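Local coordinates for protein yeast glycogen phosphorylase (Saccharomyces cerevisiae, PDB 1YGP) that is a pyridoxal-5'-phosphate-containing glycogen phosphorylase of the carbohydrate phosphorylase family, a dimer-forming enzyme with the GT-B type of fold, at residues 229-234 with 249-254; 782-787 with 819-824; 437-442 with 451-456. One frame throughout, in Å; residues are numbered along the deposited sequence.

How the interactions relate
From the N terminus, interaction 1 closes a loop of 14 residues between its segments, within the connection from strand 221-232, an outermost strand of the large mixed sheet, to its antiparallel neighbour 255-267. Interaction 3 comes next and closes the shortest loop, eight residues between its segments on helices 425-445 and 451-456. Interaction 2 closes the longest, 31 residues that include helix 805-813, and belongs to the C-terminal half with its six-stranded parallel sheet. The three loops follow in series, none nesting or crossing. Helix 425-445 links the first two regions: Trp251 of interaction 1 touches Pro425, and interaction 3 lies farther along the same helix. The centres of interactions 1 and 2 are about 57 Å apart.

Interaction 1: residues 229-234 with 249-254; sequences PVTFYG and SQWIGG
Thr231 lays its methyl group over the indole of Trp251: CG2 sits 3.8 Å from the centroid of the six-membered ring and 19° off the ring normal, a CH-pi contact in which the two side chains reach toward each other tip to tip. The contact lies at the base of a two-stranded antiparallel, hairpin-like extension. From strand 221-232, at the edge of the large mixed sheet, the chain runs out into the small antiparallel pair, 235-237 with 250-252, and returns as strand 255-267, whose Glu255 pairs through its backbone with Phe232. The touching parts of the two segments run 92° apart.

Trp251 projects CG anti to its backbone N (chi1 -179°), and its indole spans the gap to the first segment. NE1 donates to Tyr233 O at 2.7 Å, with the acceptor in the ring plane and the donor in the plane of the carbonyl, which would help set the rotation of the indole while Thr231 covers one face. His427 meets the same indole, its ring turned steeply to it, and Tyr333 of helix 322-350 also touches the tryptophan. The hydroxyl of Tyr233 is directed elsewhere and bonds to Lys330 NZ.

Just beyond strands 221-232 and 250-252, two glycines meet: Gly234 CA and Gly253 CA lie 3.5 Å apart with no side chain between them. Thr231 CG2 also abuts Gly253 CA, at 3.5 Å. At the start of the return into the sheet, Gly254 N donates to Phe232 O at 2.9 Å.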
ATOM      1  N   PRO A 229      15.632  14.068  -1.881  1.00 10.44           N
ATOM      2  CA  PRO A 229      15.944  14.265  -0.445  1.00  9.34           C
ATOM      3  C   PRO A 229      15.535  15.637   0.098  1.00 11.65           C
ATOM      4  O   PRO A 229      15.658  16.652  -0.605  1.00 17.12           O
ATOM      5  CB  PRO A 229      17.430  14.053  -0.334  1.00  6.02           C
ATOM      6  CG  PRO A 229      17.730  13.178  -1.533  1.00  7.76           C
ATOM      7  CD  PRO A 229      16.860  13.807  -2.618  1.00  6.58           C
ATOM      8  N   VAL A 230      15.059  15.717   1.338  1.00  8.44           N
ATOM      9  CA  VAL A 230      14.554  16.943   1.941  1.00  4.44           C
ATOM     10  C   VAL A 230      15.177  16.935   3.326  1.00  9.12           C
ATOM     11  O   VAL A 230      15.225  15.883   3.966  1.00 14.39           O
ATOM     12  CB  VAL A 230      13.004  16.888   2.000  1.00  2.07           C
ATOM     13  CG1 VAL A 230      12.462  17.997   2.875  1.00  7.28           C
ATOM     14  CG2 VAL A 230      12.419  17.114   0.618  1.00  2.00           C
ATOM     15  N   THR A 231      15.589  18.074   3.859  1.00 11.65           N
ATOM     16  CA  THR A 231      16.393  18.125   5.074  1.00 12.99           C
ATOM     17  C   THR A 231      15.772  18.970   6.162  1.00 14.50           C
ATOM     18  O   THR A 231      15.153  20.003   5.877  1.00 16.88           O
ATOM     19  CB  THR A 231      17.781  18.658   4.631  1.00 12.12           C
ATOM     20  OG1 THR A 231      18.379  17.498   4.090  1.00 14.17           O
ATOM     21  CG2 THR A 231      18.668  19.286   5.676  1.00 12.45           C
ATOM     22  N   PHE A 232      15.929  18.554   7.404  1.00 12.10           N
ATOM     23  CA  PHE A 232      15.392  19.349   8.484  1.00 12.66           C
ATOM     24  C   PHE A 232      16.468  19.489   9.534  1.00 13.87           C
ATOM     25  O   PHE A 232      17.390  18.661   9.620  1.00 12.97           O
ATOM     26  CB  PHE A 232      14.183  18.682   9.095  1.00 10.45           C
ATOM     27  CG  PHE A 232      13.048  18.515   8.101  1.00 12.09           C
ATOM     28  CD1 PHE A 232      12.309  19.627   7.698  1.00  6.87           C
ATOM     29  CD2 PHE A 232      12.756  17.242   7.594  1.00 10.40           C
ATOM     30  CE1 PHE A 232      11.276  19.448   6.783  1.00 11.72           C
ATOM     31  CE2 PHE A 232      11.720  17.084   6.678  1.00  8.93           C
ATOM     32  CZ  PHE A 232      10.976  18.185   6.271  1.00  9.14           C
ATOM     33  N   TYR A 233      16.337  20.565  10.314  1.00 14.34           N
ATOM     34  CA  TYR A 233      17.201  20.913  11.431  1.00 11.40           C
ATOM     35  C   TYR A 233      18.577  21.218  10.884  1.00 13.37           C
ATOM     36  O   TYR A 233      18.725  21.614   9.722  1.00 12.44           O
ATOM     37  CB  TYR A 233      17.251  19.746  12.444  1.00  8.48           C
ATOM     38  CG  TYR A 233      15.859  19.391  12.934  1.00  9.71           C
ATOM     39  CD1 TYR A 233      15.194  20.243  13.808  1.00  7.29           C
ATOM     40  CD2 TYR A 233      15.233  18.228  12.479  1.00 11.64           C
ATOM     41  CE1 TYR A 233      13.905  19.942  14.231  1.00  6.96           C
ATOM     42  CE2 TYR A 233      13.941  17.921  12.896  1.00 10.20           C
ATOM     43  CZ  TYR A 233      13.296  18.787  13.774  1.00  9.96           C
ATOM     44  OH  TYR A 233      12.043  18.485  14.241  1.00 10.20           O
ATOM     45  N   GLY A 234      19.603  21.063  11.704  1.00 15.38           N
ATOM     46  CA  GLY A 234      20.963  21.228  11.238  1.00 19.03           C
ATOM     47  C   GLY A 234      21.515  22.591  11.566  1.00 19.10           C
ATOM     48  O   GLY A 234      20.997  23.305  12.420  1.00 21.86           O
ATOM     49  N   SER A 249      26.232  29.868   1.567  1.00 29.69           N
ATOM     50  CA  SER A 249      26.452  29.232   2.847  1.00 30.07           C
ATOM     51  C   SER A 249      26.155  27.747   2.747  1.00 26.29           C
ATOM     52  O   SER A 249      25.495  27.326   1.799  1.00 25.61           O
ATOM     53  CB  SER A 249      25.541  29.883   3.852  1.00 34.36           C
ATOM     54  OG  SER A 249      25.762  31.279   3.959  1.00 38.32           O
ATOM     55  N   GLN A 250      26.616  26.931   3.688  1.00 25.00           N
ATOM     56  CA  GLN A 250      26.360  25.511   3.645  1.00 24.15           C
ATOM     57  C   GLN A 250      25.454  25.117   4.795  1.00 24.25           C
ATOM     58  O   GLN A 250      25.721  25.397   5.974  1.00 22.99           O
ATOM     59  CB  GLN A 250      27.660  24.721   3.764  1.00 21.98           C
ATOM     60  N   TRP A 251      24.326  24.515   4.426  1.00 22.04           N
ATOM     61  CA  TRP A 251      23.406  23.984   5.410  1.00 20.12           C
ATOM     62  C   TRP A 251      23.798  22.520   5.586  1.00 21.33           C
ATOM     63  O   TRP A 251      23.723  21.696   4.666  1.00 14.64           O
ATOM     64  CB  TRP A 251      21.970  24.100   4.906  1.00 13.03           C
ATOM     65  CG  TRP A 251      20.870  23.611   5.849  1.00 14.04           C
ATOM     66  CD1 TRP A 251      21.053  23.314   7.184  1.00 14.54           C
ATOM     67  CD2 TRP A 251      19.577  23.399   5.460  1.00 15.44           C
ATOM     68  NE1 TRP A 251      19.887  22.909   7.629  1.00  8.78           N
ATOM     69  CE2 TRP A 251      18.982  22.941   6.645  1.00 12.28           C
ATOM     70  CE3 TRP A 251      18.835  23.523   4.286  1.00 15.27           C
ATOM     71  CZ2 TRP A 251      17.640  22.599   6.667  1.00 12.74           C
ATOM     72  CZ3 TRP A 251      17.488  23.178   4.314  1.00 16.03           C
ATOM     73  CH2 TRP A 251      16.899  22.721   5.492  1.00 14.56           C
ATOM     74  N   ILE A 252      24.315  22.217   6.765  1.00 23.55           N
ATOM     75  CA  ILE A 252      24.645  20.857   7.138  1.00 25.40           C
ATOM     76  C   ILE A 252      23.463  20.527   8.034  1.00 26.62           C
ATOM     77  O   ILE A 252      23.437  20.866   9.217  1.00 26.83           O
ATOM     78  CB  ILE A 252      25.974  20.869   7.886  1.00 24.43           C
ATOM     79  CG1 ILE A 252      27.056  21.370   6.955  1.00 26.83           C
ATOM     80  CG2 ILE A 252      26.300  19.476   8.399  1.00 25.90           C
ATOM     81  CD1 ILE A 252      28.379  21.706   7.681  1.00 37.23           C
ATOM     82  N   GLY A 253      22.427  19.958   7.426  1.00 28.66           N
ATOM     83  CA  GLY A 253      21.188  19.628   8.121  1.00 29.13           C
ATOM     84  C   GLY A 253      21.280  18.425   9.048  1.00 26.07           C
ATOM     85  O   GLY A 253      22.278  17.712   9.051  1.00 32.11           O
ATOM     86  N   GLY A 254      20.237  18.153   9.816  1.00 21.16           N
ATOM     87  CA  GLY A 254      20.284  17.052  10.753  1.00 21.18           C
ATOM     88  C   GLY A 254      19.354  15.889  10.429  1.00 22.30           C
ATOM     89  O   GLY A 254      19.495  14.840  11.041  1.00 26.48           O
TER

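Interaction 2: residues 782-787 with 819-824; sequences SSLDSV and LVSDDF
The Phe824 ring carries Leu784 CD1 on one face, over its centre, 3.8 Å from the centroid and 7° off the ring normal; at its edge, in the ring plane, lies Ser783 CB. This CH-pi contact belongs to the packing of two helices in the C-terminal half of the chain, where the start of helix 782-790 meets the first turn of helix 820-840. The axes of the two segments approach to 9.9 Å, with their N-to-C directions 122° apart.

Leu784 has CG anti to its backbone N (chi1 -172°), and its two methyls meet different partners. CD1 also reaches Val820 CG1 at 4.4 Å, while CD2 rests against Ser821 CA at 3.7 Å. Leu784 CB adds a contact with Phe824 CD2 at 3.8 Å, and Val787 CG2 lies more loosely near CZ of the ring. Leu617 and Phe620 of helix 615-634 also touch Phe824, making the phenyl part of a three-helix apolar cluster.

The two serines of the contact have polar partners outside it: Ser783 OG bonds to Glu825 OE2, and Ser821 OG to Asp816 OD2. Along helix 782-790, Ser786 turns its hydroxyl back on the helix, OG donating at 2.8 Å to Ser782 O, which also accepts from Ser786 N.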
ATOM      1  N   SER A 782     -38.936  38.276  20.903  1.00 38.42           N
ATOM      2  CA  SER A 782     -39.733  37.174  21.433  1.00 42.73           C
ATOM      3  C   SER A 782     -39.604  35.850  20.677  1.00 42.47           C
ATOM      4  O   SER A 782     -39.495  34.788  21.291  1.00 42.83           O
ATOM      5  CB  SER A 782     -41.199  37.560  21.441  1.00 45.11           C
ATOM      6  OG  SER A 782     -41.349  38.873  21.959  1.00 53.01           O
ATOM      7  N   SER A 783     -39.525  35.904  19.349  1.00 40.53           N
ATOM      8  CA  SER A 783     -39.423  34.739  18.479  1.00 36.66           C
ATOM      9  C   SER A 783     -38.233  33.867  18.831  1.00 36.33           C
ATOM     10  O   SER A 783     -38.337  32.666  19.114  1.00 37.62           O
ATOM     11  CB  SER A 783     -39.317  35.250  17.055  1.00 35.65           C
ATOM     12  OG  SER A 783     -38.587  36.478  17.052  1.00 32.04           O
ATOM     13  N   LEU A 784     -37.105  34.577  18.894  1.00 34.93           N
ATOM     14  CA  LEU A 784     -35.841  33.968  19.231  1.00 32.88           C
ATOM     15  C   LEU A 784     -35.883  33.539  20.680  1.00 34.00           C
ATOM     16  O   LEU A 784     -35.414  32.445  21.009  1.00 35.08           O
ATOM     17  CB  LEU A 784     -34.688  34.936  19.049  1.00 26.60           C
ATOM     18  CG  LEU A 784     -33.332  34.296  19.205  1.00 23.75           C
ATOM     19  CD1 LEU A 784     -33.174  33.254  18.116  1.00 22.47           C
ATOM     20  CD2 LEU A 784     -32.237  35.337  19.101  1.00 25.14           C
ATOM     21  N   ASP A 785     -36.501  34.341  21.551  1.00 34.60           N
ATOM     22  CA  ASP A 785     -36.556  33.986  22.952  1.00 35.57           C
ATOM     23  C   ASP A 785     -37.397  32.744  23.175  1.00 34.00           C
ATOM     24  O   ASP A 785     -37.100  31.950  24.069  1.00 33.44           O
ATOM     25  CB  ASP A 785     -37.121  35.117  23.774  1.00 38.63           C
ATOM     26  CG  ASP A 785     -36.846  34.865  25.246  1.00 44.38           C
ATOM     27  OD1 ASP A 785     -35.673  34.783  25.634  1.00 49.88           O
ATOM     28  OD2 ASP A 785     -37.814  34.723  25.992  1.00 49.88           O
ATOM     29  N   SER A 786     -38.388  32.514  22.330  1.00 33.66           N
ATOM     30  CA  SER A 786     -39.185  31.319  22.426  1.00 34.86           C
ATOM     31  C   SER A 786     -38.261  30.162  22.109  1.00 34.72           C
ATOM     32  O   SER A 786     -38.159  29.260  22.945  1.00 39.93           O
ATOM     33  CB  SER A 786     -40.325  31.395  21.435  1.00 37.33           C
ATOM     34  OG  SER A 786     -41.123  32.532  21.749  1.00 42.97           O
ATOM     35  N   VAL A 787     -37.479  30.175  21.020  1.00 32.69           N
ATOM     36  CA  VAL A 787     -36.648  29.011  20.764  1.00 29.99           C
ATOM     37  C   VAL A 787     -35.541  28.879  21.786  1.00 29.18           C
ATOM     38  O   VAL A 787     -35.364  27.753  22.261  1.00 32.08           O
ATOM     39  CB  VAL A 787     -36.022  29.006  19.346  1.00 29.28           C
ATOM     40  CG1 VAL A 787     -37.146  28.738  18.403  1.00 31.51           C
ATOM     41  CG2 VAL A 787     -35.433  30.310  18.900  1.00 33.44           C
ATOM     42  N   LEU A 819     -24.328  38.132  15.432  1.00 17.16           N
ATOM     43  CA  LEU A 819     -25.582  38.788  15.107  1.00 10.66           C
ATOM     44  C   LEU A 819     -26.773  37.883  14.792  1.00 10.27           C
ATOM     45  O   LEU A 819     -27.600  38.185  13.922  1.00 13.81           O
ATOM     46  CB  LEU A 819     -25.343  39.763  13.932  1.00  9.22           C
ATOM     47  CG  LEU A 819     -24.606  41.102  14.087  1.00  9.85           C
ATOM     48  CD1 LEU A 819     -23.245  40.912  14.720  1.00  6.70           C
ATOM     49  CD2 LEU A 819     -24.388  41.715  12.696  1.00  6.90           C
ATOM     50  N   VAL A 820     -26.954  36.801  15.548  1.00  7.79           N
ATOM     51  CA  VAL A 820     -28.126  35.954  15.335  1.00 13.03           C
ATOM     52  C   VAL A 820     -29.411  36.721  15.681  1.00 17.31           C
ATOM     53  O   VAL A 820     -30.362  36.739  14.895  1.00 15.24           O
ATOM     54  CB  VAL A 820     -28.029  34.659  16.194  1.00  9.89           C
ATOM     55  CG1 VAL A 820     -29.321  33.836  16.161  1.00  3.13           C
ATOM     56  CG2 VAL A 820     -26.929  33.784  15.601  1.00  8.27           C
ATOM     57  N   SER A 821     -29.429  37.412  16.827  1.00 21.21           N
ATOM     58  CA  SER A 821     -30.588  38.163  17.278  1.00 23.76           C
ATOM     59  C   SER A 821     -31.036  39.206  16.265  1.00 26.85           C
ATOM     60  O   SER A 821     -32.229  39.349  15.956  1.00 26.70           O
ATOM     61  CB  SER A 821     -30.283  38.888  18.582  1.00 26.44           C
ATOM     62  OG  SER A 821     -29.095  38.468  19.267  1.00 23.95           O
ATOM     63  N   ASP A 822     -30.012  39.846  15.685  1.00 26.63           N
ATOM     64  CA  ASP A 822     -30.244  40.970  14.788  1.00 31.15           C
ATOM     65  C   ASP A 822     -30.911  40.542  13.497  1.00 31.41           C
ATOM     66  O   ASP A 822     -31.895  41.141  13.035  1.00 33.61           O
ATOM     67  CB  ASP A 822     -28.918  41.656  14.485  1.00 33.66           C
ATOM     68  CG  ASP A 822     -28.215  42.059  15.780  1.00 40.59           C
ATOM     69  OD1 ASP A 822     -28.553  43.091  16.364  1.00 43.59           O
ATOM     70  OD2 ASP A 822     -27.339  41.318  16.217  1.00 41.52           O
ATOM     71  N   ASP A 823     -30.416  39.424  12.969  1.00 27.07           N
ATOM     72  CA  ASP A 823     -30.941  38.948  11.714  1.00 22.23           C
ATOM     73  C   ASP A 823     -32.123  38.011  11.858  1.00 21.03           C
ATOM     74  O   ASP A 823     -32.783  37.756  10.843  1.00 21.11           O
ATOM     75  CB  ASP A 823     -29.788  38.286  10.936  1.00 16.86           C
ATOM     76  CG  ASP A 823     -28.646  39.231  10.575  1.00 17.64           C
ATOM     77  OD1 ASP A 823     -28.785  40.454  10.640  1.00 18.53           O
ATOM     78  OD2 ASP A 823     -27.594  38.748  10.202  1.00 17.60           O
ATOM     79  N   PHE A 824     -32.501  37.566  13.064  1.00 23.41           N
ATOM     80  CA  PHE A 824     -33.534  36.541  13.192  1.00 27.38           C
ATOM     81  C   PHE A 824     -34.862  36.882  12.534  1.00 29.87           C
ATOM     82  O   PHE A 824     -35.374  36.120  11.706  1.00 32.83           O
ATOM     83  CB  PHE A 824     -33.808  36.204  14.663  1.00 22.45           C
ATOM     84  CG  PHE A 824     -34.475  34.833  14.792  1.00 18.53           C
ATOM     85  CD1 PHE A 824     -33.824  33.692  14.299  1.00 18.35           C
ATOM     86  CD2 PHE A 824     -35.748  34.710  15.362  1.00 17.75           C
ATOM     87  CE1 PHE A 824     -34.450  32.439  14.370  1.00 20.13           C
ATOM     88  CE2 PHE A 824     -36.356  33.447  15.425  1.00 17.47           C
ATOM     89  CZ  PHE A 824     -35.717  32.308  14.929  1.00 12.22           C
TER

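Interaction 3: residues 437-442 with 451-456; sequences FFLEDV and DLLSRI. Unlike the reference sequence in segment 437-442: Glu440 (reference Gln).
Helices 425-445 and 451-456 form a helical hairpin joined by a short connection, their local directions 145° apart, and this contact is the apolar seam between them. Leu439 and Leu453 meet where the backbones are nearest, their CG atoms 3.7 Å apart and their side chains crossing at a slant. Leu439 also slides past Ile456 in the opposite direction, CD1 lying 3.8 Å from Ile456 CG2.

One turn on, Val442 has CG1 anti to its backbone N (chi1 -177°), and this methyl touches two leucines, 3.6 Å from Leu452 CD1 and 3.8 Å from Leu453 CD1. Its other methyl, CG2, lies over a face of the Phe438 ring on its own helix. That ring crosses Ile456 at about a right angle, with CE2 3.8 Å from Ile456 CG2 and the carbonyl oxygen of Ile456 near the ring plane at its edge.

Helix 498-504 extends the cluster: Phe503 stacks edge-to-face with Phe438, and Phe500 touches Ile456. Asp499 of that helix forms a salt bridge with Arg455.

Since the seam consists of crossing and sliding aliphatic side chains and a phenyl edge, without hydrogen bonds between the two segments, their cohesion probably rests on van der Waals packing and burial of apolar surface.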
ATOM      1  N   PHE A 437      16.537  44.418   3.476  1.00 19.69           N
ATOM      2  CA  PHE A 437      16.530  45.264   2.315  1.00 19.95           C
ATOM      3  C   PHE A 437      15.135  45.850   2.067  1.00 21.12           C
ATOM      4  O   PHE A 437      15.034  47.028   1.717  1.00 23.09           O
ATOM      5  CB  PHE A 437      17.012  44.446   1.143  1.00 23.63           C
ATOM      6  CG  PHE A 437      18.435  43.937   1.318  1.00 29.90           C
ATOM      7  CD1 PHE A 437      19.488  44.822   1.537  1.00 30.42           C
ATOM      8  CD2 PHE A 437      18.694  42.569   1.241  1.00 30.85           C
ATOM      9  CE1 PHE A 437      20.786  44.329   1.675  1.00 27.13           C
ATOM     10  CE2 PHE A 437      19.996  42.089   1.381  1.00 27.16           C
ATOM     11  CZ  PHE A 437      21.041  42.967   1.598  1.00 24.78           C
ATOM     12  N   PHE A 438      14.031  45.120   2.294  1.00 22.13           N
ATOM     13  CA  PHE A 438      12.674  45.634   2.080  1.00 18.02           C
ATOM     14  C   PHE A 438      12.465  46.846   2.974  1.00 18.83           C
ATOM     15  O   PHE A 438      12.050  47.899   2.497  1.00 19.78           O
ATOM     16  CB  PHE A 438      11.633  44.543   2.410  1.00  9.02           C
ATOM     17  CG  PHE A 438      10.202  45.041   2.502  1.00  2.00           C
ATOM     18  CD1 PHE A 438       9.536  45.547   1.382  1.00  9.06           C
ATOM     19  CD2 PHE A 438       9.543  45.003   3.730  1.00  4.76           C
ATOM     20  CE1 PHE A 438       8.219  46.015   1.497  1.00  7.35           C
ATOM     21  CE2 PHE A 438       8.223  45.473   3.845  1.00  7.78           C
ATOM     22  CZ  PHE A 438       7.560  45.981   2.728  1.00  8.38           C
ATOM     23  N   LEU A 439      12.808  46.742   4.253  1.00 17.82           N
ATOM     24  CA  LEU A 439      12.640  47.837   5.172  1.00 18.05           C
ATOM     25  C   LEU A 439      13.553  49.025   4.838  1.00 21.78           C
ATOM     26  O   LEU A 439      13.194  50.187   5.079  1.00 24.76           O
ATOM     27  CB  LEU A 439      12.868  47.237   6.538  1.00  8.50           C
ATOM     28  CG  LEU A 439      11.676  47.299   7.464  1.00  8.03           C
ATOM     29  CD1 LEU A 439      10.361  46.953   6.789  1.00  9.16           C
ATOM     30  CD2 LEU A 439      11.923  46.299   8.531  1.00  7.33           C
ATOM     31  N   GLU A 440      14.712  48.799   4.214  1.00 25.48           N
ATOM     32  CA  GLU A 440      15.528  49.895   3.715  1.00 27.22           C
ATOM     33  C   GLU A 440      14.726  50.570   2.623  1.00 27.69           C
ATOM     34  O   GLU A 440      14.429  51.759   2.725  1.00 31.30           O
ATOM     35  CB  GLU A 440      16.826  49.443   3.093  1.00 24.80           C
ATOM     36  CG  GLU A 440      17.943  49.237   4.084  1.00 33.63           C
ATOM     37  CD  GLU A 440      19.297  48.945   3.437  1.00 44.28           C
ATOM     38  OE1 GLU A 440      19.408  48.894   2.203  1.00 46.32           O
ATOM     39  OE2 GLU A 440      20.261  48.761   4.187  1.00 52.26           O
ATOM     40  N   ASP A 441      14.279  49.830   1.619  1.00 26.99           N
ATOM     41  CA  ASP A 441      13.497  50.398   0.544  1.00 30.87           C
ATOM     42  C   ASP A 441      12.302  51.201   1.029  1.00 31.42           C
ATOM     43  O   ASP A 441      11.967  52.233   0.445  1.00 29.47           O
ATOM     44  CB  ASP A 441      13.035  49.279  -0.347  1.00 35.97           C
ATOM     45  CG  ASP A 441      14.140  48.733  -1.229  1.00 43.63           C
ATOM     46  OD1 ASP A 441      15.264  48.526  -0.756  1.00 49.62           O
ATOM     47  OD2 ASP A 441      13.857  48.513  -2.407  1.00 49.24           O
ATOM     48  N   VAL A 442      11.696  50.779   2.138  1.00 31.79           N
ATOM     49  CA  VAL A 442      10.564  51.494   2.677  1.00 33.98           C
ATOM     50  C   VAL A 442      11.093  52.777   3.258  1.00 34.77           C
ATOM     51  O   VAL A 442      10.527  53.834   2.961  1.00 37.52           O
ATOM     52  CB  VAL A 442       9.831  50.710   3.781  1.00 33.74           C
ATOM     53  CG1 VAL A 442       8.610  51.492   4.248  1.00 33.58           C
ATOM     54  CG2 VAL A 442       9.299  49.404   3.233  1.00 37.87           C
ATOM     55  N   ASP A 451       6.679  54.331  12.613  1.00 50.91           N
ATOM     56  CA  ASP A 451       5.678  53.301  12.848  1.00 50.22           C
ATOM     57  C   ASP A 451       5.408  52.438  11.620  1.00 45.73           C
ATOM     58  O   ASP A 451       5.180  51.238  11.781  1.00 47.41           O
ATOM     59  CB  ASP A 451       4.376  53.958  13.326  1.00 57.28           C
ATOM     60  CG  ASP A 451       4.537  54.706  14.651  1.00 61.89           C
ATOM     61  OD1 ASP A 451       4.592  54.068  15.709  1.00 62.49           O
ATOM     62  OD2 ASP A 451       4.615  55.937  14.618  1.00 65.56           O
ATOM     63  N   LEU A 452       5.473  52.981  10.392  1.00 38.68           N
ATOM     64  CA  LEU A 452       5.274  52.228   9.153  1.00 29.54           C
ATOM     65  C   LEU A 452       6.260  51.073   9.141  1.00 28.14           C
ATOM     66  O   LEU A 452       5.874  49.938   8.897  1.00 28.13           O
ATOM     67  CB  LEU A 452       5.581  53.038   7.908  1.00 22.36           C
ATOM     68  CG  LEU A 452       4.809  52.897   6.596  1.00 21.32           C
ATOM     69  CD1 LEU A 452       5.731  53.347   5.495  1.00 17.45           C
ATOM     70  CD2 LEU A 452       4.395  51.485   6.288  1.00 20.43           C
ATOM     71  N   LEU A 453       7.518  51.334   9.480  1.00 27.19           N
ATOM     72  CA  LEU A 453       8.538  50.318   9.416  1.00 25.68           C
ATOM     73  C   LEU A 453       8.138  49.193  10.338  1.00 25.23           C
ATOM     74  O   LEU A 453       8.171  48.040   9.915  1.00 29.76           O
ATOM     75  CB  LEU A 453       9.877  50.918   9.816  1.00 25.26           C
ATOM     76  CG  LEU A 453      10.990  50.718   8.785  1.00 28.00           C
ATOM     77  CD1 LEU A 453      10.606  51.392   7.480  1.00 28.90           C
ATOM     78  CD2 LEU A 453      12.291  51.335   9.278  1.00 30.04           C
ATOM     79  N   SER A 454       7.615  49.510  11.517  1.00 24.18           N
ATOM     80  CA  SER A 454       7.176  48.465  12.426  1.00 26.82           C
ATOM     81  C   SER A 454       5.992  47.714  11.860  1.00 25.99           C
ATOM     82  O   SER A 454       6.003  46.494  11.892  1.00 31.88           O
ATOM     83  CB  SER A 454       6.732  49.010  13.772  1.00 27.88           C
ATOM     84  N   ARG A 455       5.005  48.390  11.288  1.00 24.87           N
ATOM     85  CA  ARG A 455       3.803  47.742  10.803  1.00 25.31           C
ATOM     86  C   ARG A 455       3.979  46.867   9.572  1.00 27.71           C
ATOM     87  O   ARG A 455       3.387  45.792   9.461  1.00 32.88           O
ATOM     88  CB  ARG A 455       2.731  48.750  10.438  1.00 26.01           C
ATOM     89  CG  ARG A 455       2.122  49.588  11.545  1.00 31.41           C
ATOM     90  CD  ARG A 455       0.821  50.237  11.060  1.00 35.43           C
ATOM     91  NE  ARG A 455       0.993  50.931   9.792  1.00 37.78           N
ATOM     92  CZ  ARG A 455       1.437  52.183   9.704  1.00 38.37           C
ATOM     93  NH1 ARG A 455       1.737  52.896  10.794  1.00 38.00           N
ATOM     94  NH2 ARG A 455       1.668  52.687   8.494  1.00 36.15           N
ATOM     95  N   ILE A 456       4.769  47.329   8.612  1.00 25.76           N
ATOM     96  CA  ILE A 456       4.915  46.656   7.344  1.00 21.29           C
ATOM     97  C   ILE A 456       5.965  45.549   7.447  1.00 23.53           C
ATOM     98  O   ILE A 456       6.124  44.791   6.486  1.00 28.55           O
ATOM     99  CB  ILE A 456       5.235  47.814   6.315  1.00 19.29           C
ATOM    100  CG1 ILE A 456       4.665  47.425   4.969  1.00 19.70           C
ATOM    101  CG2 ILE A 456       6.743  48.099   6.183  1.00 16.91           C
ATOM    102  CD1 ILE A 456       4.782  48.510   3.883  1.00 10.66           C
TER